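Local coordinates for Alpha/beta hydrolase fold protein (Ochrobactrum, PDB 4G9E), which acts as an N-acyl homoserine lactonase of the alpha/beta-hydrolase fold, probably hydrolysing the ester bond of the lactone ring, at residues G24-M29 / I93-V98; H6-S11 / Q89-A94. All coordinates share one frame; numbering follows the deposited sequence.

Interaction 1: residues G24-M29 / I93-V98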
ATOM      1  N   GLY A  24       6.038 -14.531 -14.354  1.00 10.96           N
ATOM      2  CA  GLY A  24       7.202 -13.727 -14.043  1.00 11.46           C
ATOM      3  C   GLY A  24       7.396 -13.482 -12.563  1.00 10.58           C
ATOM      4  O   GLY A  24       6.669 -14.015 -11.722  1.00 12.30           O
ATOM      5  N   ALA A  25       8.391 -12.657 -12.255  1.00  9.82           N
ATOM      6  CA  ALA A  25       8.716 -12.289 -10.885  1.00 10.53           C
ATOM      7  C   ALA A  25       7.481 -11.831 -10.099  1.00  9.90           C
ATOM      8  O   ALA A  25       6.569 -11.220 -10.642  1.00 10.94           O
ATOM      9  CB  ALA A  25       9.767 -11.199 -10.888  1.00 12.08           C
ATOM     10  N   PRO A  26       7.447 -12.129  -8.799  1.00  9.00           N
ATOM     11  CA  PRO A  26       6.291 -11.745  -7.984  1.00  9.21           C
ATOM     12  C   PRO A  26       6.271 -10.274  -7.565  1.00  8.25           C
ATOM     13  O   PRO A  26       7.308  -9.668  -7.285  1.00  8.45           O
ATOM     14  CB  PRO A  26       6.425 -12.654  -6.760  1.00 10.63           C
ATOM     15  CG  PRO A  26       7.892 -12.928  -6.663  1.00 12.02           C
ATOM     16  CD  PRO A  26       8.375 -13.015  -8.079  1.00 11.23           C
ATOM     17  N   LEU A  27       5.056  -9.731  -7.512  1.00  8.02           N
ATOM     18  CA  LEU A  27       4.771  -8.384  -7.033  1.00  7.34           C
ATOM     19  C   LEU A  27       3.706  -8.491  -5.954  1.00  7.51           C
ATOM     20  O   LEU A  27       2.597  -8.945  -6.229  1.00  9.04           O
ATOM     21  CB  LEU A  27       4.225  -7.519  -8.176  1.00  8.13           C
ATOM     22  CG  LEU A  27       3.742  -6.133  -7.742  1.00  8.24           C
ATOM     23  CD1 LEU A  27       4.906  -5.203  -7.444  1.00  8.76           C
ATOM     24  CD2 LEU A  27       2.817  -5.520  -8.782  1.00  8.81           C
ATOM     25  N   LEU A  28       4.048  -8.090  -4.735  1.00  7.41           N
ATOM     26  CA  LEU A  28       3.071  -7.974  -3.664  1.00  7.69           C
ATOM     27  C   LEU A  28       2.496  -6.566  -3.709  1.00  6.71           C
ATOM     28  O   LEU A  28       3.244  -5.596  -3.636  1.00  8.02           O
ATOM     29  CB  LEU A  28       3.759  -8.205  -2.322  1.00  7.92           C
ATOM     30  CG  LEU A  28       2.924  -7.875  -1.087  1.00  7.81           C
ATOM     31  CD1 LEU A  28       1.696  -8.762  -0.999  1.00  8.87           C
ATOM     32  CD2 LEU A  28       3.778  -8.028   0.182  1.00  8.85           C
ATOM     33  N   MET A  29       1.176  -6.459  -3.841  1.00  7.14           N
ATOM     34  CA  MET A  29       0.491  -5.168  -3.820  1.00  6.58           C
ATOM     35  C   MET A  29      -0.290  -5.065  -2.519  1.00  6.83           C
ATOM     36  O   MET A  29      -1.096  -5.947  -2.223  1.00  7.92           O
ATOM     37  CB  MET A  29      -0.469  -5.033  -5.010  1.00  6.97           C
ATOM     38  CG  MET A  29       0.219  -5.129  -6.356  1.00  7.53           C
ATOM     39  SD  MET A  29      -0.870  -4.825  -7.763  1.00  7.93           S
ATOM     40  CE  MET A  29      -0.937  -3.039  -7.723  1.00  9.34           C
ATOM     41  N   ILE A  93       7.593 -17.080  -0.846  1.00 12.11           N
ATOM     42  CA  ILE A  93       8.172 -16.090  -1.752  1.00 12.95           C
ATOM     43  C   ILE A  93       8.924 -15.028  -0.962  1.00 12.19           C
ATOM     44  O   ILE A  93       8.310 -14.232  -0.256  1.00 12.74           O
ATOM     45  CB  ILE A  93       7.078 -15.419  -2.589  1.00 14.13           C
ATOM     46  CG1 ILE A  93       6.361 -16.467  -3.438  1.00 16.31           C
ATOM     47  CG2 ILE A  93       7.663 -14.313  -3.465  1.00 14.62           C
ATOM     48  CD1 ILE A  93       5.143 -15.935  -4.144  1.00 17.99           C
ATOM     49  N   ALA A  94      10.244 -14.997  -1.096  1.00 12.56           N
ATOM     50  CA  ALA A  94      11.075 -14.108  -0.289  1.00 13.35           C
ATOM     51  C   ALA A  94      11.544 -12.850  -1.025  1.00 11.88           C
ATOM     52  O   ALA A  94      12.021 -11.910  -0.394  1.00 12.83           O
ATOM     53  CB  ALA A  94      12.275 -14.871   0.259  1.00 15.65           C
ATOM     54  N   ASP A  95      11.407 -12.826  -2.349  1.00 11.67           N
ATOM     55  CA  ASP A  95      12.034 -11.772  -3.151  1.00 11.97           C
ATOM     56  C   ASP A  95      11.062 -10.968  -4.007  1.00 10.40           C
ATOM     57  O   ASP A  95      11.407 -10.506  -5.098  1.00 11.36           O
ATOM     58  CB  ASP A  95      13.137 -12.364  -4.029  1.00 15.15           C
ATOM     59  CG  ASP A  95      12.609 -13.364  -5.035  1.00 17.62           C
ATOM     60  OD1 ASP A  95      11.427 -13.759  -4.945  1.00 19.00           O
ATOM     61  OD2 ASP A  95      13.390 -13.767  -5.918  1.00 21.98           O
ATOM     62  N   ALA A  96       9.848 -10.786  -3.514  1.00  8.70           N
ATOM     63  CA  ALA A  96       8.890  -9.964  -4.234  1.00  8.41           C
ATOM     64  C   ALA A  96       9.374  -8.530  -4.345  1.00  7.53           C
ATOM     65  O   ALA A  96      10.081  -8.013  -3.471  1.00  8.65           O
ATOM     66  CB  ALA A  96       7.544  -9.999  -3.547  1.00  8.82           C
ATOM     67  N   VAL A  97       8.967  -7.887  -5.431  1.00  7.50           N
ATOM     68  CA  VAL A  97       8.871  -6.432  -5.458  1.00  7.51           C
ATOM     69  C   VAL A  97       7.590  -6.081  -4.709  1.00  6.78           C
ATOM     70  O   VAL A  97       6.601  -6.808  -4.809  1.00  7.69           O
ATOM     71  CB  VAL A  97       8.801  -5.907  -6.917  1.00  8.30           C
ATOM     72  CG1 VAL A  97       8.609  -4.391  -6.956  1.00  8.61           C
ATOM     73  CG2 VAL A  97      10.057  -6.317  -7.686  1.00  9.90           C
ATOM     74  N   VAL A  98       7.612  -4.998  -3.933  1.00  7.33           N
ATOM     75  CA  VAL A  98       6.427  -4.587  -3.181  1.00  7.33           C
ATOM     76  C   VAL A  98       5.921  -3.251  -3.697  1.00  6.77           C
ATOM     77  O   VAL A  98       6.698  -2.313  -3.867  1.00  7.39           O
ATOM     78  CB  VAL A  98       6.709  -4.523  -1.660  1.00  8.12           C
ATOM     79  CG1 VAL A  98       5.479  -4.009  -0.900  1.00  8.60           C
ATOM     80  CG2 VAL A  98       7.129  -5.903  -1.168  1.00  9.42           C
TER
HETATM   81  O   HOH W   1      10.169 -10.186  -7.647  0.71 11.90           O
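The puckered pyrrolidine ring of Pro26 is touched at its CG corner by Ile93 CG2 and, more loosely, by Asp95 OD1 at 4.0 Å; the flat carboxylate of Asp95 is met through OD1 alone. Pro26 CG presses on Ile93 CG2 at 3.5 Å, tighter than usual van der Waals contact, with Ala96 CB farther round the same ring corner. OD1 of Asp95 only grazes the proline, while OD2 forms a salt bridge with Arg119. A chi1 of -61° sets Ile93 CG2 anti to its own backbone N, and this is the methyl that meets the proline ring as Pro26 and Ile93 slide past each other in opposite directions.

Beyond the proline the backbones pair in parallel, Leu27 with Val97 and Leu28 with Val98. Val97 N donates to Pro26 O at 3.1 Å, and Leu28 N to Val97 O at 2.9 Å. Pro26 O is shared: water 1 donates to it at 2.9 Å and also to Asp95 O, bridging the two carbonyls just ahead of the first strand residue, Val97.

The side chains alternate. Leu27, with CG anti to the backbone N (chi1 173°), puts CD1 3.8 Å from Val97 CG1, on the side where helix 255-270 packs. On the reverse side Leu28 CD2 lies 4.2 Å from Val98 CG2, the two chains pointing the same way; Met88 of helix 77-91 touches Leu28 there. Neighbouring parallel strands with helices on both faces are the core of the alpha/beta-hydrolase fold, and strand 97-101 leads to what appears to be the nucleophile elbow.

Interaction 2: residues H6-S11 / Q89-A94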
ATOM      1  N   HIS A   6      -7.586 -17.471  -2.698  1.00 13.94           N
ATOM      2  CA  HIS A   6      -7.512 -18.472  -1.648  1.00 14.07           C
ATOM      3  C   HIS A   6      -7.262 -17.811  -0.302  1.00 13.39           C
ATOM      4  O   HIS A   6      -6.916 -16.639  -0.242  1.00 14.06           O
ATOM      5  CB  HIS A   6      -6.477 -19.559  -1.983  1.00 16.64           C
ATOM      6  CG  HIS A   6      -5.066 -19.063  -2.064  1.00 18.57           C
ATOM      7  ND1 HIS A   6      -4.624 -18.211  -3.053  1.00 20.60           N
ATOM      8  CD2 HIS A   6      -3.989 -19.329  -1.289  1.00 18.93           C
ATOM      9  CE1 HIS A   6      -3.339 -17.960  -2.872  1.00 19.96           C
ATOM     10  NE2 HIS A   6      -2.929 -18.629  -1.810  1.00 19.74           N
ATOM     11  N   GLU A   7      -7.472 -18.553   0.777  1.00 13.04           N
ATOM     12  CA  GLU A   7      -7.348 -17.992   2.114  1.00 14.05           C
ATOM     13  C   GLU A   7      -6.273 -18.711   2.912  1.00 14.13           C
ATOM     14  O   GLU A   7      -6.108 -19.926   2.804  1.00 16.26           O
ATOM     15  CB  GLU A   7      -8.700 -18.037   2.831  1.00 15.32           C
ATOM     16  CG  GLU A   7      -9.734 -17.157   2.146  1.00 16.78           C
ATOM     17  CD  GLU A   7     -11.148 -17.413   2.607  1.00 18.57           C
ATOM     18  OE1 GLU A   7     -11.380 -18.389   3.353  1.00 21.25           O
ATOM     19  OE2 GLU A   7     -12.035 -16.625   2.216  1.00 18.39           O
ATOM     20  N   LEU A   8      -5.531 -17.934   3.693  1.00 12.52           N
ATOM     21  CA  LEU A   8      -4.470 -18.460   4.537  1.00 12.88           C
ATOM     22  C   LEU A   8      -4.843 -18.331   6.002  1.00 13.80           C
ATOM     23  O   LEU A   8      -5.323 -17.287   6.435  1.00 14.73           O
ATOM     24  CB  LEU A   8      -3.178 -17.684   4.305  1.00 13.69           C
ATOM     25  CG  LEU A   8      -2.561 -17.728   2.909  1.00 14.24           C
ATOM     26  CD1 LEU A   8      -1.335 -16.824   2.846  1.00 14.67           C
ATOM     27  CD2 LEU A   8      -2.206 -19.158   2.521  1.00 15.17           C
ATOM     28  N   GLU A   9      -4.607 -19.391   6.765  1.00 14.36           N
ATOM     29  CA  GLU A   9      -4.741 -19.319   8.210  1.00 15.77           C
ATOM     30  C   GLU A   9      -3.420 -18.828   8.786  1.00 14.86           C
ATOM     31  O   GLU A   9      -2.421 -19.549   8.778  1.00 16.55           O
ATOM     32  CB  GLU A   9      -5.113 -20.686   8.791  1.00 18.25           C
ATOM     33  CG  GLU A   9      -6.517 -21.149   8.435  1.00 21.95           C
ATOM     34  CD  GLU A   9      -7.603 -20.288   9.063  1.00 24.72           C
ATOM     35  OE1 GLU A   9      -7.287 -19.478   9.961  1.00 25.87           O
ATOM     36  OE2 GLU A   9      -8.777 -20.426   8.657  1.00 26.28           O
ATOM     37  N   THR A  10      -3.411 -17.591   9.270  1.00 13.66           N
ATOM     38  CA  THR A  10      -2.196 -17.007   9.815  1.00 12.04           C
ATOM     39  C   THR A  10      -2.373 -16.709  11.287  1.00 11.92           C
ATOM     40  O   THR A  10      -3.476 -16.810  11.828  1.00 13.56           O
ATOM     41  CB  THR A  10      -1.800 -15.687   9.107  1.00 11.94           C
ATOM     42  OG1 THR A  10      -2.625 -14.610   9.582  1.00 12.11           O
ATOM     43  CG2 THR A  10      -1.917 -15.822   7.588  1.00 12.99           C
ATOM     44  N   SER A  11      -1.285 -16.315  11.933  1.00 11.73           N
ATOM     45  CA  SER A  11      -1.338 -15.967  13.344  1.00 12.35           C
ATOM     46  C   SER A  11      -2.182 -14.727  13.599  1.00 11.72           C
ATOM     47  O   SER A  11      -2.559 -14.469  14.742  1.00 13.20           O
ATOM     48  CB  SER A  11       0.070 -15.771  13.917  1.00 12.86           C
ATOM     49  OG  SER A  11       0.686 -14.600  13.408  1.00 13.07           O
ATOM     50  N   GLN A  89       5.872 -15.633   3.755  1.00 10.73           N
ATOM     51  CA  GLN A  89       6.502 -16.857   4.260  1.00 11.71           C
ATOM     52  C   GLN A  89       5.637 -18.067   3.885  1.00 11.57           C
ATOM     53  O   GLN A  89       6.172 -19.081   3.389  1.00 12.05           O
ATOM     54  CB  GLN A  89       6.674 -16.752   5.782  1.00 20.00           C
ATOM     55  CG  GLN A  89       7.474 -17.877   6.422  1.00 20.00           C
ATOM     56  CD  GLN A  89       8.934 -17.768   6.003  1.00 20.00           C
ATOM     57  OE1 GLN A  89       9.545 -18.745   5.555  1.00 20.00           O
ATOM     58  NE2 GLN A  89       9.511 -16.557   6.178  1.00 20.00           N
ATOM     59  N   GLN A  90       4.354 -18.010   4.157  1.00 12.01           N
ATOM     60  CA  GLN A  90       3.463 -19.127   3.839  1.00 12.34           C
ATOM     61  C   GLN A  90       3.396 -19.384   2.335  1.00 11.83           C
ATOM     62  O   GLN A  90       3.326 -20.530   1.889  1.00 12.93           O
ATOM     63  CB  GLN A  90       2.059 -18.898   4.408  1.00 13.21           C
ATOM     64  CG  GLN A  90       1.983 -19.014   5.928  1.00 14.75           C
ATOM     65  CD  GLN A  90       0.564 -19.201   6.433  1.00 16.54           C
ATOM     66  OE1 GLN A  90      -0.340 -19.521   5.669  1.00 19.18           O
ATOM     67  NE2 GLN A  90       0.363 -18.997   7.730  1.00 17.36           N
ATOM     68  N   LEU A  91       3.426 -18.312   1.553  1.00 12.02           N
ATOM     69  CA  LEU A  91       3.396 -18.435   0.105  1.00 12.11           C
ATOM     70  C   LEU A  91       4.742 -18.887  -0.454  1.00 12.30           C
ATOM     71  O   LEU A  91       4.843 -19.240  -1.631  1.00 13.35           O
ATOM     72  CB  LEU A  91       3.000 -17.108  -0.546  1.00 12.57           C
ATOM     73  CG  LEU A  91       1.602 -16.568  -0.259  1.00 12.38           C
ATOM     74  CD1 LEU A  91       1.395 -15.261  -1.020  1.00 12.72           C
ATOM     75  CD2 LEU A  91       0.544 -17.585  -0.639  1.00 13.24           C
ATOM     76  N   GLY A  92       5.774 -18.858   0.384  1.00 12.17           N
ATOM     77  CA  GLY A  92       7.098 -19.309  -0.010  1.00 13.04           C
ATOM     78  C   GLY A  92       7.839 -18.383  -0.960  1.00 13.17           C
ATOM     79  O   GLY A  92       8.634 -18.851  -1.780  1.00 15.46           O
ATOM     80  N   ILE A  93       7.593 -17.080  -0.846  1.00 12.11           N
ATOM     81  CA  ILE A  93       8.172 -16.090  -1.752  1.00 12.95           C
ATOM     82  C   ILE A  93       8.924 -15.028  -0.962  1.00 12.19           C
ATOM     83  O   ILE A  93       8.310 -14.232  -0.256  1.00 12.74           O
ATOM     84  CB  ILE A  93       7.078 -15.419  -2.589  1.00 14.13           C
ATOM     85  CG1 ILE A  93       6.361 -16.467  -3.438  1.00 16.31           C
ATOM     86  CG2 ILE A  93       7.663 -14.313  -3.465  1.00 14.62           C
ATOM     87  CD1 ILE A  93       5.143 -15.935  -4.144  1.00 17.99           C
ATOM     88  N   ALA A  94      10.244 -14.997  -1.096  1.00 12.56           N
ATOM     89  CA  ALA A  94      11.075 -14.108  -0.289  1.00 13.35           C
ATOM     90  C   ALA A  94      11.544 -12.850  -1.025  1.00 11.88           C
ATOM     91  O   ALA A  94      12.021 -11.910  -0.394  1.00 12.83           O
ATOM     92  CB  ALA A  94      12.275 -14.871   0.259  1.00 15.65           C
TER
HETATM   93  O   HOH W   2      -2.611 -21.279   5.785  0.74 24.49           O
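Leu8 and Gln90 bring the backbones closest, with CA atoms 8.0 Å apart, so the last turn of helix 77-91 reaches strand 4-10 with its side chains, partly onto the strand's backbone; the helix finishes in a Schellman motif, in which Gly92 has a positive phi (73°) and its N binds Gln89 O at 3.0 Å.

Gln90 carries the polar half. Its chain is extended beyond CG and sets the amide alongside the strand, where NE2 donates to Glu9 O at 3.0 Å. The bond is nearly straight at hydrogen (173°), and the acceptor lies in the amide plane of Gln90, although the donor stands above the carbonyl plane of Glu9, 38° out of it. The other end of the amide is tied as well: water 2 donates to Gln90 OE1 at 2.9 Å and accepts from Glu9 N. One side chain thus grips both polar backbone atoms of Glu9, directly and through water, which fixes the rotation of its amide. Leu8 slides past this amide, with CB 3.6 Å from Gln90 OE1 and CD2 also close to that oxygen.

The apolar part begins where Leu8 CD1 meets Leu91 CD2 at 4.0 Å, the two leucines crossing at about a right angle. The same Leu91 methyl also touches the edge of the His6 imidazole, near its plane. Thr10 adds a methyl contact, CG2 to Gln90 NE2 at 3.9 Å, while its hydroxyl bonds to Gly13 O. What results is the C-terminal end of helix 77-91 packed against strand 4-10, an outermost strand of the central sheet, within the layered architecture of alpha/beta hydrolases.

The centres of interactions 1 and 2 lie about 13 Å apart, on the same side of the chain's centre, and their second segments overlap at Ile93 and Ala94. Along the chain, strands 4-10 and 24-30 come first; helix 77-91 then passes through residues 89-94 into strand 97-101. Both contacts reach the same mixed sheet, interaction 2 at its outermost strand 4-10 and interaction 1 well inside, between adjacent parallel strands. The one helix-to-strand connection therefore links the two places: its start packs on the sheet's rim near the surface, and its end enters the buried core. Ile93, in both ranges, touches across interaction 1 alone and also packs on strand 52-57, neighbour of strand 24-30.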